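Local coordinates for protein 1-deoxy-D-xylulose 5-phosphate reductoisomerase (Zymomonas mobilis, PDB 1R0K) that catalyses the NADPH-dependent rearrangement and reduction of 1-deoxy-D-xylulose 5-phosphate to 2-C-methyl-D-erythritol 4-phosphate, a step of isoprenoid biosynthesis that requires a divalent metal ion, at residues 124-127 against 128-132; 213-216 against 217-220; 307-310 against 311-315; 343-346 against 347-350. One frame throughout, in Å; residues are numbered along the deposited sequence.

Overall arrangement
All four contacts are local: each pairs two consecutive segments, so none closes a long loop, and they follow in series without nesting or crossing. Contact 1 forms the short helix after strand 119-122 of the NADPH-binding domain. Contact 2 joins helices 206-214 and 216-229. Contact 3 lies on helix 307-317 and contact 4 at the start of helix 345-356. In space they form a connected cluster. Val129 CG1 of contact 1 packs on Leu220 CD2 of contact 2. Contact 2 touches contact 3 through Met216 and Ala307, and contact 4 through Thr214 and Phe343. Leu310 of contact 3 lies against Val350 of contact 4. The NADPH-binding domain is thus linked through helix 216-229 to the C-terminal helices.

Contact 1 (124-127 against 128-132); sequences NKES and LVSAG
The turn from Lys125 to Ala131 is built around the short helix 126-129, which follows strand 119-122 of the Rossmann-type NADPH domain. Two carbonyls hold the turn, each with two donors. Lys125 O accepts from Val129 N at 2.9 Å. Leu128 N reaches Lys125 O at 3.2 Å. Glu126 O takes Ser130 N at 2.8 Å and also Ala131 N; Ala131 is in the N-cap position of the next helix, 132-142. The start is capped by Asn124. Asn124 OD1 receives Ser127 N at 2.8 Å. Ser127 OG donates to the same Asn124 OD1 at 2.6 Å, from above the amide plane. Asn124 ND2 is bound to Ile101 O and Gly103 O.

Val129 lays its CG2 methyl 3.2 Å from Lys125 O. With CG anti to its own carbonyl carbon (chi1 -59°), Leu128 carries its branch off the turn, to Met135 and Ile136 of helix 132-142 and to Leu228 of helix 216-229. Cutting Leu128 back to an alanine would probably open a gap between these two helices and leave Met135, Ile136 and Leu228 without their shared apolar neighbour. Asn124 and Glu126 are predicted NADPH ligands and Lys125 a predicted substrate ligand. Lys125 NZ also makes a long, weak ion pair with Asp150. Both polar ends of the Asn124 amide are used, OD1 by Ser127 and ND2 by two carbonyls, so its rotation is probably fixed.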
loop_
_atom_site.group_PDB
_atom_site.type_symbol
_atom_site.label_atom_id
_atom_site.label_comp_id
_atom_site.label_asym_id
_atom_site.label_seq_id
_atom_site.Cartn_x
_atom_site.Cartn_y
_atom_site.Cartn_z
ATOM N N ASN B 124 -21.160 -6.547 -9.208
ATOM C CA ASN B 124 -21.966 -6.128 -10.360
ATOM C C ASN B 124 -21.472 -4.770 -10.863
ATOM O O ASN B 124 -21.421 -3.803 -10.107
ATOM C CB ASN B 124 -23.446 -6.036 -9.962
ATOM C CG ASN B 124 -24.316 -5.429 -11.060
ATOM O OD1 ASN B 124 -24.463 -4.208 -11.150
ATOM N ND2 ASN B 124 -24.884 -6.281 -11.906
ATOM N N LYS B 125 -21.122 -4.700 -12.145
ATOM C CA LYS B 125 -20.598 -3.468 -12.734
ATOM C C LYS B 125 -21.637 -2.423 -13.152
ATOM O O LYS B 125 -21.391 -1.221 -13.040
ATOM C CB LYS B 125 -19.714 -3.810 -13.936
ATOM C CG LYS B 125 -18.533 -4.708 -13.597
ATOM C CD LYS B 125 -17.746 -5.078 -14.849
ATOM C CE LYS B 125 -16.524 -5.915 -14.511
ATOM N NZ LYS B 125 -16.902 -7.235 -13.941
ATOM N N GLU B 126 -22.788 -2.869 -13.644
ATOM C CA GLU B 126 -23.825 -1.935 -14.076
ATOM C C GLU B 126 -24.260 -1.013 -12.940
ATOM O O GLU B 126 -24.633 0.142 -13.169
ATOM C CB GLU B 126 -25.047 -2.691 -14.610
ATOM C CG GLU B 126 -24.868 -3.341 -15.983
ATOM C CD GLU B 126 -23.885 -4.499 -15.976
ATOM O OE1 GLU B 126 -23.676 -5.107 -14.901
ATOM O OE2 GLU B 126 -23.337 -4.814 -17.056
ATOM N N SER B 127 -24.204 -1.526 -11.715
ATOM C CA SER B 127 -24.597 -0.750 -10.550
ATOM C C SER B 127 -23.925 0.618 -10.500
ATOM O O SER B 127 -24.582 1.621 -10.218
ATOM C CB SER B 127 -24.283 -1.523 -9.268
ATOM O OG SER B 127 -25.104 -2.669 -9.159
ATOM N N LEU B 128 -22.625 0.672 -10.777
ATOM C CA LEU B 128 -21.919 1.949 -10.730
ATOM C C LEU B 128 -21.667 2.559 -12.103
ATOM O O LEU B 128 -21.543 3.774 -12.242
ATOM C CB LEU B 128 -20.603 1.794 -9.967
ATOM C CG LEU B 128 -20.795 1.308 -8.529
ATOM C CD1 LEU B 128 -19.447 1.252 -7.823
ATOM C CD2 LEU B 128 -21.750 2.236 -7.794
ATOM N N VAL B 129 -21.592 1.717 -13.124
ATOM C CA VAL B 129 -21.369 2.218 -14.470
ATOM C C VAL B 129 -22.629 2.894 -14.994
ATOM O O VAL B 129 -22.585 4.019 -15.488
ATOM C CB VAL B 129 -20.997 1.078 -15.440
ATOM C CG1 VAL B 129 -20.994 1.595 -16.879
ATOM C CG2 VAL B 129 -19.633 0.519 -15.084
ATOM N N SER B 130 -23.756 2.208 -14.867
ATOM C CA SER B 130 -25.014 2.735 -15.376
ATOM C C SER B 130 -25.873 3.469 -14.352
ATOM O O SER B 130 -26.564 4.428 -14.698
ATOM C CB SER B 130 -25.815 1.595 -16.003
ATOM O OG SER B 130 -25.036 0.928 -16.987
ATOM N N ALA B 131 -25.832 3.030 -13.098
ATOM C CA ALA B 131 -26.636 3.660 -12.055
ATOM C C ALA B 131 -25.808 4.138 -10.860
ATOM O O ALA B 131 -26.294 4.143 -9.727
ATOM C CB ALA B 131 -27.707 2.689 -11.585
ATOM N N GLY B 132 -24.569 4.546 -11.121
ATOM C CA GLY B 132 -23.691 5.007 -10.055
ATOM C C GLY B 132 -24.264 6.049 -9.107
ATOM O O GLY B 132 -24.178 5.898 -7.883
#

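Contact 2 (213-216 against 217-220); sequences ATMM and NKGL
Met215 takes a positive phi of 73°, and Met215 O then accepts from Gly219 N at 3.2 Å in the first turn of the next helix. Met215 is the one-residue joint between helices 206-214 and 216-229, in the N-cap position of the second. Lys218 N adds a weak bond to the same Met215 O. One residue further, Leu220 N meets Met216 O at 2.9 Å. Just before the joint an ST turn forms, in which Thr214 OG1 accepts from Met216 N at 3.2 Å.

The side chains leave in different directions. Met216 and Leu220 face helix 321-337, and Met216 CG lies 4.2 Å from Leu220 CD1. The Met215 CE methyl lies across the aliphatic start of Lys218, 3.8 Å from Lys218 CG. The lysine ammonium goes to Thr174 O and makes salt bridges with Glu152 and Glu221, both predicted metal ligands. Lys218 and Asn217 are predicted to bind the substrate. The Asn217 amide folds back over the joint because CG sits between the backbone N and the carbonyl carbon (chi1 71°). That places Asn217 OD1 3.5 Å from Met215 CA.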
loop_
_atom_site.group_PDB
_atom_site.type_symbol
_atom_site.label_atom_id
_atom_site.label_comp_id
_atom_site.label_asym_id
_atom_site.label_seq_id
_atom_site.Cartn_x
_atom_site.Cartn_y
_atom_site.Cartn_z
ATOM N N ALA B 213 -9.669 -5.876 -25.088
ATOM C CA ALA B 213 -8.956 -5.534 -26.312
ATOM C C ALA B 213 -9.109 -4.065 -26.698
ATOM O O ALA B 213 -8.164 -3.445 -27.174
ATOM C CB ALA B 213 -9.435 -6.432 -27.453
ATOM N N THR B 214 -10.296 -3.505 -26.486
ATOM C CA THR B 214 -10.547 -2.107 -26.830
ATOM C C THR B 214 -10.240 -1.190 -25.651
ATOM O O THR B 214 -10.179 0.031 -25.799
ATOM C CB THR B 214 -12.015 -1.885 -27.206
ATOM O OG1 THR B 214 -12.830 -2.130 -26.056
ATOM C CG2 THR B 214 -12.436 -2.826 -28.332
ATOM N N MET B 215 -10.046 -1.801 -24.484
ATOM C CA MET B 215 -9.780 -1.093 -23.245
ATOM C C MET B 215 -11.041 -0.413 -22.720
ATOM O O MET B 215 -10.974 0.486 -21.883
ATOM C CB MET B 215 -8.637 -0.079 -23.406
ATOM C CG MET B 215 -7.257 -0.727 -23.458
ATOM S SD MET B 215 -5.911 0.424 -23.073
ATOM C CE MET B 215 -5.923 0.391 -21.275
ATOM N N MET B 216 -12.195 -0.856 -23.211
ATOM C CA MET B 216 -13.468 -0.317 -22.751
ATOM C C MET B 216 -13.623 -0.750 -21.294
ATOM O O MET B 216 -14.199 -0.032 -20.472
ATOM C CB MET B 216 -14.617 -0.888 -23.583
ATOM C CG MET B 216 -15.992 -0.371 -23.193
ATOM S SD MET B 216 -16.168 1.418 -23.395
ATOM C CE MET B 216 -16.224 1.549 -25.167
ATOM N N ASN B 217 -13.098 -1.931 -20.976
ATOM C CA ASN B 217 -13.177 -2.445 -19.612
ATOM C C ASN B 217 -12.524 -1.445 -18.671
ATOM O O ASN B 217 -13.032 -1.205 -17.580
ATOM C CB ASN B 217 -12.507 -3.827 -19.501
ATOM C CG ASN B 217 -10.983 -3.768 -19.608
ATOM O OD1 ASN B 217 -10.429 -3.087 -20.471
ATOM N ND2 ASN B 217 -10.305 -4.502 -18.735
ATOM N N LYS B 218 -11.413 -0.845 -19.101
ATOM C CA LYS B 218 -10.719 0.146 -18.279
ATOM C C LYS B 218 -11.520 1.428 -18.160
ATOM O O LYS B 218 -11.510 2.074 -17.111
ATOM C CB LYS B 218 -9.339 0.485 -18.849
ATOM C CG LYS B 218 -8.253 -0.473 -18.438
ATOM C CD LYS B 218 -8.125 -0.549 -16.923
ATOM C CE LYS B 218 -7.596 -1.913 -16.538
ATOM N NZ LYS B 218 -7.452 -2.103 -15.084
ATOM N N GLY B 219 -12.194 1.806 -19.244
ATOM C CA GLY B 219 -12.999 3.013 -19.219
ATOM C C GLY B 219 -14.140 2.851 -18.232
ATOM O O GLY B 219 -14.468 3.774 -17.489
ATOM N N LEU B 220 -14.743 1.665 -18.219
ATOM C CA LEU B 220 -15.849 1.389 -17.310
ATOM C C LEU B 220 -15.345 1.356 -15.871
ATOM O O LEU B 220 -16.030 1.800 -14.949
ATOM C CB LEU B 220 -16.512 0.061 -17.678
ATOM C CG LEU B 220 -17.035 0.015 -19.118
ATOM C CD1 LEU B 220 -17.581 -1.365 -19.426
ATOM C CD2 LEU B 220 -18.109 1.070 -19.305
#

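Contact 3 (307-310 against 311-315); sequences ALTL and AMESI
The peptide carbonyl of Leu310 and the carboxylate of Glu313 are the flat groups of this stretch of the alpha-helix 307-317. Two donors from Ser314 come to Leu310 O from opposite faces of the carbonyl plane. Ser314 OG donates to Leu310 O at 2.9 Å from well above the plane. Ser314 N supplies the regular helical bond to Leu310 O, also 2.9 Å, from the other face. The Glu313 carboxylate has a methyl over one face: Thr309 CG2 lies 3.8 Å from Glu313 CD, almost straight above it. Leu310 CD2 comes up to Glu313 OE1 at 4.0 Å. The Glu313 chain is extended beyond CG, and Glu313 CG passes 3.1 Å from Thr309 O. That oxygen also accepts from Glu313 N.

Ser314 OG reaches back one turn because it is anti to its own carbonyl carbon (chi1 -66°). The Ser314 side chain is buried, touching Arg321 and Met325 of helix 321-337 and Leu354 of helix 345-356. A valine in its place would probably leave Leu310 O with the backbone N-H as its one donor here and press branched methyls on those neighbours.

Other residues pack the helix outward. Leu310 lies on Glu351 of helix 345-356, and Met312 on Leu222 and Leu233. Ala311 faces helix 216-229 at close range: Ala311 CB is 3.4 Å from Gly219 CA.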
loop_
_atom_site.group_PDB
_atom_site.type_symbol
_atom_site.label_atom_id
_atom_site.label_comp_id
_atom_site.label_asym_id
_atom_site.label_seq_id
_atom_site.Cartn_x
_atom_site.Cartn_y
_atom_site.Cartn_z
ATOM N N ALA B 307 -11.696 4.477 -26.505
ATOM C CA ALA B 307 -12.694 4.114 -25.505
ATOM C C ALA B 307 -12.354 4.799 -24.181
ATOM O O ALA B 307 -13.245 5.125 -23.396
ATOM C CB ALA B 307 -12.731 2.594 -25.317
ATOM N N LEU B 308 -11.064 5.015 -23.938
ATOM C CA LEU B 308 -10.636 5.661 -22.703
ATOM C C LEU B 308 -11.133 7.100 -22.682
ATOM O O LEU B 308 -11.588 7.593 -21.650
ATOM C CB LEU B 308 -9.106 5.620 -22.562
ATOM C CG LEU B 308 -8.487 4.226 -22.383
ATOM C CD1 LEU B 308 -6.974 4.352 -22.207
ATOM C CD2 LEU B 308 -9.111 3.531 -21.170
ATOM N N THR B 309 -11.058 7.767 -23.827
ATOM C CA THR B 309 -11.523 9.147 -23.920
ATOM C C THR B 309 -13.039 9.222 -23.774
ATOM O O THR B 309 -13.566 10.118 -23.108
ATOM C CB THR B 309 -11.122 9.774 -25.259
ATOM O OG1 THR B 309 -9.694 9.770 -25.372
ATOM C CG2 THR B 309 -11.635 11.211 -25.349
ATOM N N LEU B 310 -13.739 8.278 -24.398
ATOM C CA LEU B 310 -15.193 8.239 -24.322
ATOM C C LEU B 310 -15.636 8.123 -22.867
ATOM O O LEU B 310 -16.561 8.815 -22.432
ATOM C CB LEU B 310 -15.740 7.059 -25.137
ATOM C CG LEU B 310 -15.544 7.157 -26.655
ATOM C CD1 LEU B 310 -16.212 5.973 -27.339
ATOM C CD2 LEU B 310 -16.135 8.474 -27.165
ATOM N N ALA B 311 -14.974 7.252 -22.114
ATOM C CA ALA B 311 -15.306 7.067 -20.706
ATOM C C ALA B 311 -15.107 8.384 -19.963
ATOM O O ALA B 311 -15.967 8.804 -19.186
ATOM C CB ALA B 311 -14.424 5.979 -20.095
ATOM N N MET B 312 -13.970 9.033 -20.214
ATOM C CA MET B 312 -13.646 10.313 -19.584
ATOM C C MET B 312 -14.711 11.369 -19.870
ATOM O O MET B 312 -15.189 12.042 -18.956
ATOM C CB MET B 312 -12.292 10.837 -20.090
ATOM C CG MET B 312 -11.082 10.177 -19.469
ATOM S SD MET B 312 -10.804 10.722 -17.767
ATOM C CE MET B 312 -9.246 9.866 -17.390
ATOM N N GLU B 313 -15.068 11.519 -21.142
ATOM C CA GLU B 313 -16.066 12.511 -21.536
ATOM C C GLU B 313 -17.432 12.184 -20.940
ATOM O O GLU B 313 -18.162 13.075 -20.508
ATOM C CB GLU B 313 -16.152 12.591 -23.064
ATOM C CG GLU B 313 -14.818 12.910 -23.721
ATOM C CD GLU B 313 -14.911 13.038 -25.229
ATOM O OE1 GLU B 313 -15.619 12.222 -25.857
ATOM O OE2 GLU B 313 -14.264 13.950 -25.791
ATOM N N SER B 314 -17.771 10.902 -20.904
ATOM C CA SER B 314 -19.049 10.493 -20.340
ATOM C C SER B 314 -19.125 10.886 -18.860
ATOM O O SER B 314 -20.147 11.403 -18.405
ATOM C CB SER B 314 -19.243 8.982 -20.503
ATOM O OG SER B 314 -19.365 8.633 -21.875
ATOM N N ILE B 315 -18.048 10.649 -18.113
ATOM C CA ILE B 315 -18.023 10.997 -16.691
ATOM C C ILE B 315 -18.137 12.509 -16.518
ATOM O O ILE B 315 -18.925 12.991 -15.704
ATOM C CB ILE B 315 -16.716 10.535 -16.004
ATOM C CG1 ILE B 315 -16.621 9.014 -16.029
ATOM C CG2 ILE B 315 -16.674 11.041 -14.565
ATOM C CD1 ILE B 315 -15.328 8.481 -15.450
#

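Contact 4 (343-346 against 347-350); sequences FLDI and AKIV
Ile349 N bonds Asp345 O at 2.8 Å, and Val350 N bonds Ile346 O at 3.0 Å. These hydrogen bonds, the first kind of interaction, are regular alpha-helical links at the start of helix 345-356. A further link runs through a water. Two residues before the Asp345 bond, this water stands between Phe343 O and Ala347 N. It accepts from Ala347 N at 2.8 Å and donates to Phe343 O at 2.9 Å, bridging two groups four residues apart.

Packing against backbone oxygens is the second kind. Ile349 CG1 lies 3.1 Å from Asp345 O, and Val350 CG2 lies near Ile346 O. Lys348 runs back along the turn, extended beyond CG, and Lys348 CG sits 3.4 Å from Leu344 O.

Charge is the third. Asp345 and Lys348 lie one turn apart, with Asp345 OD1 4.0 Å from Lys348 CD. Their charged atoms do not meet: Asp345 OD1 to Lys348 NZ is 4.7 Å. The firmer partner of Asp345 is Gly342 N, bound by OD2.

Side-chain packing joins this start to the rest of the C-terminal part. Ile346 fits against Asn329, Ala332 and Phe336 of helix 321-337. Phe343 meets Phe180 edge-to-face.

The carboxylate lies near the N-terminal end of the helix, where the helix dipole would probably stabilise its negative charge. Lys348 is exposed and set at a distance, so its attraction to Asp345 is likely to be weak and screened.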
loop_
_atom_site.group_PDB
_atom_site.type_symbol
_atom_site.label_atom_id
_atom_site.label_comp_id
_atom_site.label_asym_id
_atom_site.label_seq_id
_atom_site.Cartn_x
_atom_site.Cartn_y
_atom_site.Cartn_z
ATOM N N PHE B 343 -13.314 -4.084 -35.920
ATOM C CA PHE B 343 -12.887 -3.928 -34.528
ATOM C C PHE B 343 -12.918 -2.473 -34.062
ATOM O O PHE B 343 -13.409 -2.167 -32.969
ATOM C CB PHE B 343 -11.468 -4.481 -34.351
ATOM C CG PHE B 343 -10.943 -4.382 -32.943
ATOM C CD1 PHE B 343 -11.405 -5.240 -31.948
ATOM C CD2 PHE B 343 -9.982 -3.433 -32.614
ATOM C CE1 PHE B 343 -10.912 -5.154 -30.636
ATOM C CE2 PHE B 343 -9.484 -3.337 -31.310
ATOM C CZ PHE B 343 -9.948 -4.199 -30.319
ATOM N N LEU B 344 -12.391 -1.574 -34.887
ATOM C CA LEU B 344 -12.351 -0.160 -34.534
ATOM C C LEU B 344 -13.695 0.543 -34.631
ATOM O O LEU B 344 -13.839 1.677 -34.164
ATOM C CB LEU B 344 -11.322 0.579 -35.395
ATOM C CG LEU B 344 -9.873 0.118 -35.211
ATOM C CD1 LEU B 344 -8.947 0.979 -36.075
ATOM C CD2 LEU B 344 -9.478 0.225 -33.742
ATOM N N ASP B 345 -14.675 -0.118 -35.237
ATOM C CA ASP B 345 -16.004 0.473 -35.365
ATOM C C ASP B 345 -16.753 0.422 -34.034
ATOM O O ASP B 345 -17.734 1.140 -33.837
ATOM C CB ASP B 345 -16.835 -0.251 -36.434
ATOM C CG ASP B 345 -16.330 -0.008 -37.842
ATOM O OD1 ASP B 345 -15.936 1.133 -38.148
ATOM O OD2 ASP B 345 -16.345 -0.958 -38.650
ATOM N N ILE B 346 -16.298 -0.435 -33.125
ATOM C CA ILE B 346 -16.943 -0.554 -31.824
ATOM C C ILE B 346 -16.957 0.792 -31.115
ATOM O O ILE B 346 -18.024 1.316 -30.785
ATOM C CB ILE B 346 -16.232 -1.593 -30.933
ATOM C CG1 ILE B 346 -16.339 -2.979 -31.575
ATOM C CG2 ILE B 346 -16.857 -1.607 -29.545
ATOM C CD1 ILE B 346 -15.470 -4.034 -30.929
ATOM N N ALA B 347 -15.777 1.361 -30.887
ATOM C CA ALA B 347 -15.688 2.654 -30.219
ATOM C C ALA B 347 -16.362 3.747 -31.044
ATOM O O ALA B 347 -16.860 4.726 -30.491
ATOM C CB ALA B 347 -14.223 3.023 -29.957
ATOM N N LYS B 348 -16.368 3.596 -32.364
ATOM C CA LYS B 348 -17.008 4.604 -33.207
ATOM C C LYS B 348 -18.517 4.589 -33.007
ATOM O O LYS B 348 -19.141 5.638 -32.884
ATOM C CB LYS B 348 -16.661 4.381 -34.683
ATOM C CG LYS B 348 -15.207 4.703 -34.998
ATOM C CD LYS B 348 -14.890 4.570 -36.480
ATOM C CE LYS B 348 -13.416 4.877 -36.736
ATOM N NZ LYS B 348 -13.064 4.820 -38.185
ATOM N N ILE B 349 -19.105 3.399 -32.969
ATOM C CA ILE B 349 -20.542 3.284 -32.761
ATOM C C ILE B 349 -20.885 3.844 -31.387
ATOM O O ILE B 349 -21.886 4.548 -31.226
ATOM C CB ILE B 349 -21.015 1.810 -32.833
ATOM C CG1 ILE B 349 -20.824 1.258 -34.252
ATOM C CG2 ILE B 349 -22.475 1.707 -32.413
ATOM C CD1 ILE B 349 -21.591 1.992 -35.318
ATOM N N VAL B 350 -20.055 3.538 -30.393
ATOM C CA VAL B 350 -20.313 4.034 -29.047
ATOM C C VAL B 350 -20.291 5.559 -29.059
ATOM O O VAL B 350 -21.189 6.202 -28.515
ATOM C CB VAL B 350 -19.271 3.498 -28.033
ATOM C CG1 VAL B 350 -19.456 4.173 -26.682
ATOM C CG2 VAL B 350 -19.440 1.987 -27.879
HETATM O O HOH W 1 -13.363 -0.036 -31.003
#